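Local coordinates for trans-4-hydroxy-L-proline dehydratase (Clostridioides difficile 70-100-2010, PDB 6VXC), which catalyses the radical-based dehydration of trans-4-hydroxy-L-proline to (S)-1-pyrroline-5-carboxylate in anaerobic degradation of hydroxyproline, at residues A[564-576]-A[652-664]. Numbering follows the deposited sequence.
Sequences RYNTRYIQGVGIG and TVCGGEYRVDMLP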
loop_
_atom_site.group_PDB
_atom_site.type_symbol
_atom_site.label_atom_id
_atom_site.label_comp_id
_atom_site.label_asym_id
_atom_site.label_seq_id
_atom_site.Cartn_x
_atom_site.Cartn_y
_atom_site.Cartn_z
ATOM N N ARG A 564 0.330 -19.692 -4.555
ATOM C CA ARG A 564 -0.225 -20.742 -3.701
ATOM C C ARG A 564 -1.541 -20.299 -3.070
ATOM O O ARG A 564 -2.465 -21.099 -2.923
ATOM C CB ARG A 564 0.768 -21.147 -2.606
ATOM C CG ARG A 564 0.259 -22.251 -1.671
ATOM C CD ARG A 564 1.377 -22.734 -0.726
ATOM N NE ARG A 564 2.534 -23.209 -1.479
ATOM C CZ ARG A 564 3.710 -23.562 -0.959
ATOM N NH1 ARG A 564 3.925 -23.498 0.355
ATOM N NH2 ARG A 564 4.683 -23.975 -1.767
ATOM N N TYR A 565 -1.622 -19.047 -2.655
ATOM C CA TYR A 565 -2.815 -18.502 -2.031
ATOM C C TYR A 565 -3.320 -17.319 -2.841
ATOM O O TYR A 565 -2.530 -16.531 -3.362
ATOM C CB TYR A 565 -2.536 -18.067 -0.585
ATOM C CG TYR A 565 -1.925 -19.152 0.289
ATOM C CD1 TYR A 565 -2.713 -20.172 0.832
ATOM C CD2 TYR A 565 -0.574 -19.140 0.587
ATOM C CE1 TYR A 565 -2.169 -21.139 1.633
ATOM C CE2 TYR A 565 -0.004 -20.117 1.382
ATOM C CZ TYR A 565 -0.804 -21.115 1.910
ATOM O OH TYR A 565 -0.255 -22.076 2.716
ATOM N N ASN A 566 -4.640 -17.183 -2.914
ATOM C CA ASN A 566 -5.258 -16.120 -3.690
ATOM C C ASN A 566 -6.423 -15.540 -2.909
ATOM O O ASN A 566 -7.359 -16.253 -2.537
ATOM C CB ASN A 566 -5.700 -16.622 -5.070
ATOM C CG ASN A 566 -4.518 -16.958 -5.953
ATOM O OD1 ASN A 566 -3.973 -16.093 -6.633
ATOM N ND2 ASN A 566 -4.083 -18.210 -5.909
ATOM N N THR A 567 -6.315 -14.259 -2.607
ATOM C CA THR A 567 -7.358 -13.516 -1.928
ATOM C C THR A 567 -7.518 -12.165 -2.607
ATOM O O THR A 567 -6.605 -11.668 -3.262
ATOM C CB THR A 567 -7.035 -13.320 -0.429
ATOM O OG1 THR A 567 -5.764 -12.686 -0.313
ATOM C CG2 THR A 567 -6.989 -14.650 0.309
ATOM N N ARG A 568 -8.699 -11.576 -2.432
ATOM C CA ARG A 568 -9.025 -10.236 -2.893
ATOM C C ARG A 568 -9.746 -9.508 -1.768
ATOM O O ARG A 568 -10.507 -10.117 -1.012
ATOM C CB ARG A 568 -9.923 -10.260 -4.146
ATOM C CG ARG A 568 -9.156 -10.103 -5.455
ATOM C CD ARG A 568 -10.010 -10.307 -6.702
ATOM N NE ARG A 568 -9.650 -9.343 -7.737
ATOM C CZ ARG A 568 -8.494 -9.358 -8.397
ATOM N NH1 ARG A 568 -7.581 -10.277 -8.120
ATOM N NH2 ARG A 568 -8.253 -8.455 -9.329
ATOM N N TYR A 569 -9.523 -8.196 -1.683
ATOM C CA TYR A 569 -10.030 -7.388 -0.590
ATOM C C TYR A 569 -10.829 -6.200 -1.118
ATOM O O TYR A 569 -10.539 -5.650 -2.181
ATOM C CB TYR A 569 -8.869 -6.882 0.307
ATOM C CG TYR A 569 -8.213 -7.978 1.121
ATOM C CD1 TYR A 569 -7.208 -8.786 0.585
ATOM C CD2 TYR A 569 -8.640 -8.248 2.416
ATOM C CE1 TYR A 569 -6.622 -9.803 1.341
ATOM C CE2 TYR A 569 -8.066 -9.248 3.159
ATOM C CZ TYR A 569 -7.067 -10.022 2.624
ATOM O OH TYR A 569 -6.514 -11.020 3.385
ATOM N N ILE A 570 -11.838 -5.812 -0.351
ATOM C CA ILE A 570 -12.476 -4.502 -0.450
ATOM C C ILE A 570 -12.220 -3.784 0.871
ATOM O O ILE A 570 -12.440 -4.357 1.938
ATOM C CB ILE A 570 -13.981 -4.615 -0.760
ATOM C CG1 ILE A 570 -14.216 -5.357 -2.086
ATOM C CG2 ILE A 570 -14.636 -3.228 -0.792
ATOM C CD1 ILE A 570 -15.660 -5.634 -2.358
ATOM N N GLN A 571 -11.691 -2.568 0.797
ATOM C CA GLN A 571 -11.219 -1.853 1.977
ATOM C C GLN A 571 -12.333 -1.007 2.598
ATOM O O GLN A 571 -12.796 -0.037 1.995
ATOM C CB GLN A 571 -10.011 -0.992 1.611
ATOM C CG GLN A 571 -8.850 -1.704 0.856
ATOM C CD GLN A 571 -8.869 -1.583 -0.663
ATOM O OE1 GLN A 571 -9.271 -2.510 -1.363
ATOM N NE2 GLN A 571 -8.465 -0.434 -1.173
ATOM N N GLY A 572 -12.722 -1.340 3.827
ATOM C CA GLY A 572 -13.808 -0.613 4.484
ATOM C C GLY A 572 -13.319 0.700 5.078
ATOM O O GLY A 572 -12.341 0.729 5.826
ATOM N N VAL A 573 -13.999 1.795 4.742
ATOM C CA VAL A 573 -13.620 3.115 5.223
ATOM C C VAL A 573 -14.758 3.682 6.060
ATOM O O VAL A 573 -15.931 3.600 5.676
ATOM C CB VAL A 573 -13.273 4.083 4.073
ATOM C CG1 VAL A 573 -12.926 5.467 4.627
ATOM C CG2 VAL A 573 -12.122 3.555 3.261
ATOM N N GLY A 574 -14.395 4.274 7.196
ATOM C CA GLY A 574 -15.316 5.086 7.958
ATOM C C GLY A 574 -16.088 4.394 9.051
ATOM O O GLY A 574 -17.173 4.861 9.401
ATOM N N ILE A 575 -15.552 3.321 9.634
ATOM C CA ILE A 575 -16.303 2.579 10.640
ATOM C C ILE A 575 -16.657 3.478 11.837
ATOM O O ILE A 575 -17.733 3.352 12.414
ATOM C CB ILE A 575 -15.530 1.297 11.032
ATOM C CG1 ILE A 575 -16.337 0.406 11.985
ATOM C CG2 ILE A 575 -14.123 1.619 11.575
ATOM C CD1 ILE A 575 -17.648 -0.126 11.385
ATOM N N GLY A 576 -15.769 4.397 12.224
ATOM C CA GLY A 576 -16.092 5.299 13.325
ATOM C C GLY A 576 -17.251 6.227 12.999
ATOM O O GLY A 576 -18.187 6.393 13.792
ATOM N N THR A 652 -13.394 -15.524 -6.053
ATOM C CA THR A 652 -12.700 -14.759 -7.077
ATOM C C THR A 652 -12.626 -15.580 -8.364
ATOM O O THR A 652 -12.785 -16.799 -8.348
ATOM C CB THR A 652 -11.284 -14.384 -6.634
ATOM O OG1 THR A 652 -10.484 -15.572 -6.582
ATOM C CG2 THR A 652 -11.296 -13.660 -5.250
ATOM N N VAL A 653 -12.344 -14.896 -9.474
ATOM C CA VAL A 653 -12.346 -15.569 -10.774
ATOM C C VAL A 653 -11.269 -16.637 -10.820
ATOM O O VAL A 653 -11.497 -17.744 -11.311
ATOM C CB VAL A 653 -12.169 -14.558 -11.919
ATOM C CG1 VAL A 653 -12.004 -15.282 -13.256
ATOM C CG2 VAL A 653 -13.359 -13.622 -11.981
ATOM N N CYS A 654 -10.106 -16.352 -10.235
ATOM C CA CYS A 654 -8.943 -17.214 -10.376
ATOM C C CYS A 654 -8.748 -18.167 -9.205
ATOM O O CYS A 654 -7.621 -18.591 -8.943
ATOM C CB CYS A 654 -7.699 -16.363 -10.616
ATOM S SG CYS A 654 -7.864 -15.484 -12.225
ATOM N N GLY A 655 -9.822 -18.506 -8.496
ATOM C CA GLY A 655 -9.812 -19.611 -7.562
ATOM C C GLY A 655 -9.568 -19.293 -6.098
ATOM O O GLY A 655 -9.344 -20.225 -5.318
ATOM N N GLY A 656 -9.622 -18.025 -5.696
ATOM C CA GLY A 656 -9.534 -17.635 -4.312
ATOM C C GLY A 656 -10.870 -17.169 -3.769
ATOM O O GLY A 656 -11.938 -17.553 -4.260
ATOM N N GLU A 657 -10.815 -16.332 -2.729
ATOM C CA GLU A 657 -12.031 -15.786 -2.138
ATOM C C GLU A 657 -11.800 -14.346 -1.694
ATOM O O GLU A 657 -10.663 -13.895 -1.521
ATOM C CB GLU A 657 -12.509 -16.615 -0.947
ATOM C CG GLU A 657 -11.682 -16.398 0.292
ATOM C CD GLU A 657 -12.198 -17.148 1.523
ATOM O OE1 GLU A 657 -13.216 -17.875 1.416
ATOM O OE2 GLU A 657 -11.564 -17.010 2.598
ATOM N N TYR A 658 -12.909 -13.635 -1.501
ATOM C CA TYR A 658 -12.880 -12.277 -0.989
ATOM C C TYR A 658 -12.762 -12.282 0.525
ATOM O O TYR A 658 -13.265 -13.185 1.208
ATOM C CB TYR A 658 -14.135 -11.497 -1.405
ATOM C CG TYR A 658 -13.952 -10.862 -2.739
ATOM C CD1 TYR A 658 -14.194 -11.583 -3.904
ATOM C CD2 TYR A 658 -13.478 -9.565 -2.851
ATOM C CE1 TYR A 658 -14.002 -11.023 -5.124
ATOM C CE2 TYR A 658 -13.276 -8.987 -4.089
ATOM C CZ TYR A 658 -13.542 -9.731 -5.220
ATOM O OH TYR A 658 -13.338 -9.179 -6.449
ATOM N N ARG A 659 -12.051 -11.286 1.037
ATOM C CA ARG A 659 -11.933 -11.045 2.464
ATOM C C ARG A 659 -11.952 -9.535 2.700
ATOM O O ARG A 659 -12.023 -8.739 1.767
ATOM C CB ARG A 659 -10.670 -11.706 3.037
ATOM C CG ARG A 659 -10.591 -13.238 2.787
ATOM C CD ARG A 659 -9.442 -13.906 3.549
ATOM N NE ARG A 659 -9.699 -13.872 4.985
ATOM C CZ ARG A 659 -10.578 -14.649 5.609
ATOM N NH1 ARG A 659 -10.745 -14.539 6.926
ATOM N NH2 ARG A 659 -11.271 -15.553 4.924
ATOM N N VAL A 660 -11.830 -9.138 3.957
ATOM C CA VAL A 660 -12.135 -7.780 4.372
ATOM C C VAL A 660 -10.922 -7.196 5.090
ATOM O O VAL A 660 -10.212 -7.918 5.793
ATOM C CB VAL A 660 -13.409 -7.841 5.246
ATOM C CG1 VAL A 660 -13.271 -7.157 6.544
ATOM C CG2 VAL A 660 -14.669 -7.438 4.422
ATOM N N ASP A 661 -10.649 -5.906 4.856
ATOM C CA ASP A 661 -9.691 -5.138 5.651
ATOM C C ASP A 661 -10.218 -3.709 5.818
ATOM O O ASP A 661 -11.213 -3.318 5.201
ATOM C CB ASP A 661 -8.262 -5.176 5.040
ATOM C CG ASP A 661 -8.188 -4.658 3.608
ATOM O OD1 ASP A 661 -9.112 -3.937 3.198
ATOM O OD2 ASP A 661 -7.185 -4.957 2.883
ATOM N N MET A 662 -9.547 -2.925 6.673
ATOM C CA MET A 662 -10.046 -1.614 7.094
ATOM C C MET A 662 -8.894 -0.612 7.103
ATOM O O MET A 662 -8.154 -0.528 8.092
ATOM C CB MET A 662 -10.688 -1.715 8.470
ATOM C CG MET A 662 -11.580 -2.942 8.603
ATOM S SD MET A 662 -13.205 -2.621 7.918
ATOM C CE MET A 662 -13.824 -1.563 9.217
ATOM N N LEU A 663 -8.760 0.151 6.023
ATOM C CA LEU A 663 -7.765 1.211 5.930
ATOM C C LEU A 663 -8.238 2.241 4.910
ATOM O O LEU A 663 -9.063 1.927 4.047
ATOM C CB LEU A 663 -6.376 0.659 5.556
ATOM C CG LEU A 663 -5.952 -0.129 4.300
ATOM C CD1 LEU A 663 -6.819 -1.342 4.083
ATOM C CD2 LEU A 663 -5.835 0.703 3.045
ATOM N N PRO A 664 -7.775 3.498 5.018
ATOM C CA PRO A 664 -8.286 4.555 4.131
ATOM C C PRO A 664 -7.257 5.179 3.186
ATOM O O PRO A 664 -7.650 5.816 2.206
ATOM C CB PRO A 664 -8.765 5.606 5.136
ATOM C CG PRO A 664 -7.657 5.531 6.216
ATOM C CD PRO A 664 -7.199 4.069 6.252
HETATM O O HOH W 1 -7.147 -12.340 5.803
#
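One face of the Tyr-658 ring carries CB of Arg-568, a CH-pi contact 3.8 Å from the centroid; at the edge of the Arg-568 guanidinium, near its plane, lies Tyr-658 OH, with the two planes 80° apart. These residues form one rung of a parallel strand pair, 565-573 beside 657-661, in the β/α barrel of glycyl radical enzymes; strand 463-472 flanks 565-573 across its other edge. On the other face of the sheet, Tyr-569 lies alongside Arg-659, CE2 meeting CB at 3.6 Å, with Val-660 O at the ring edge. The Asp-661 carboxylate crosses the Tyr-569 side chain, its plane 15° from the ring's. Bent at chi3 (68°), Arg-659 sends NH2 to the anti side of Glu-657 OE2, tilted out of the carboxylate plane, in a 2.8 Å salt bridge, while a water links its NE to Tyr-569 OH. Gln-571 touches Asp-661 OD1 and Leu-663 CD1 with CG, then bends at chi2 and leads its amide away, OE1 accepting a hydrogen bond from Gly-469 N. Leu-663 also packs near Cys-454 and Glu-456, probably the radical cysteine and proton acceptor, placing this strand pair's C-terminal end beside the active site. There Gly-572 N donates a nearly straight 2.8 Å hydrogen bond to Asp-661 O.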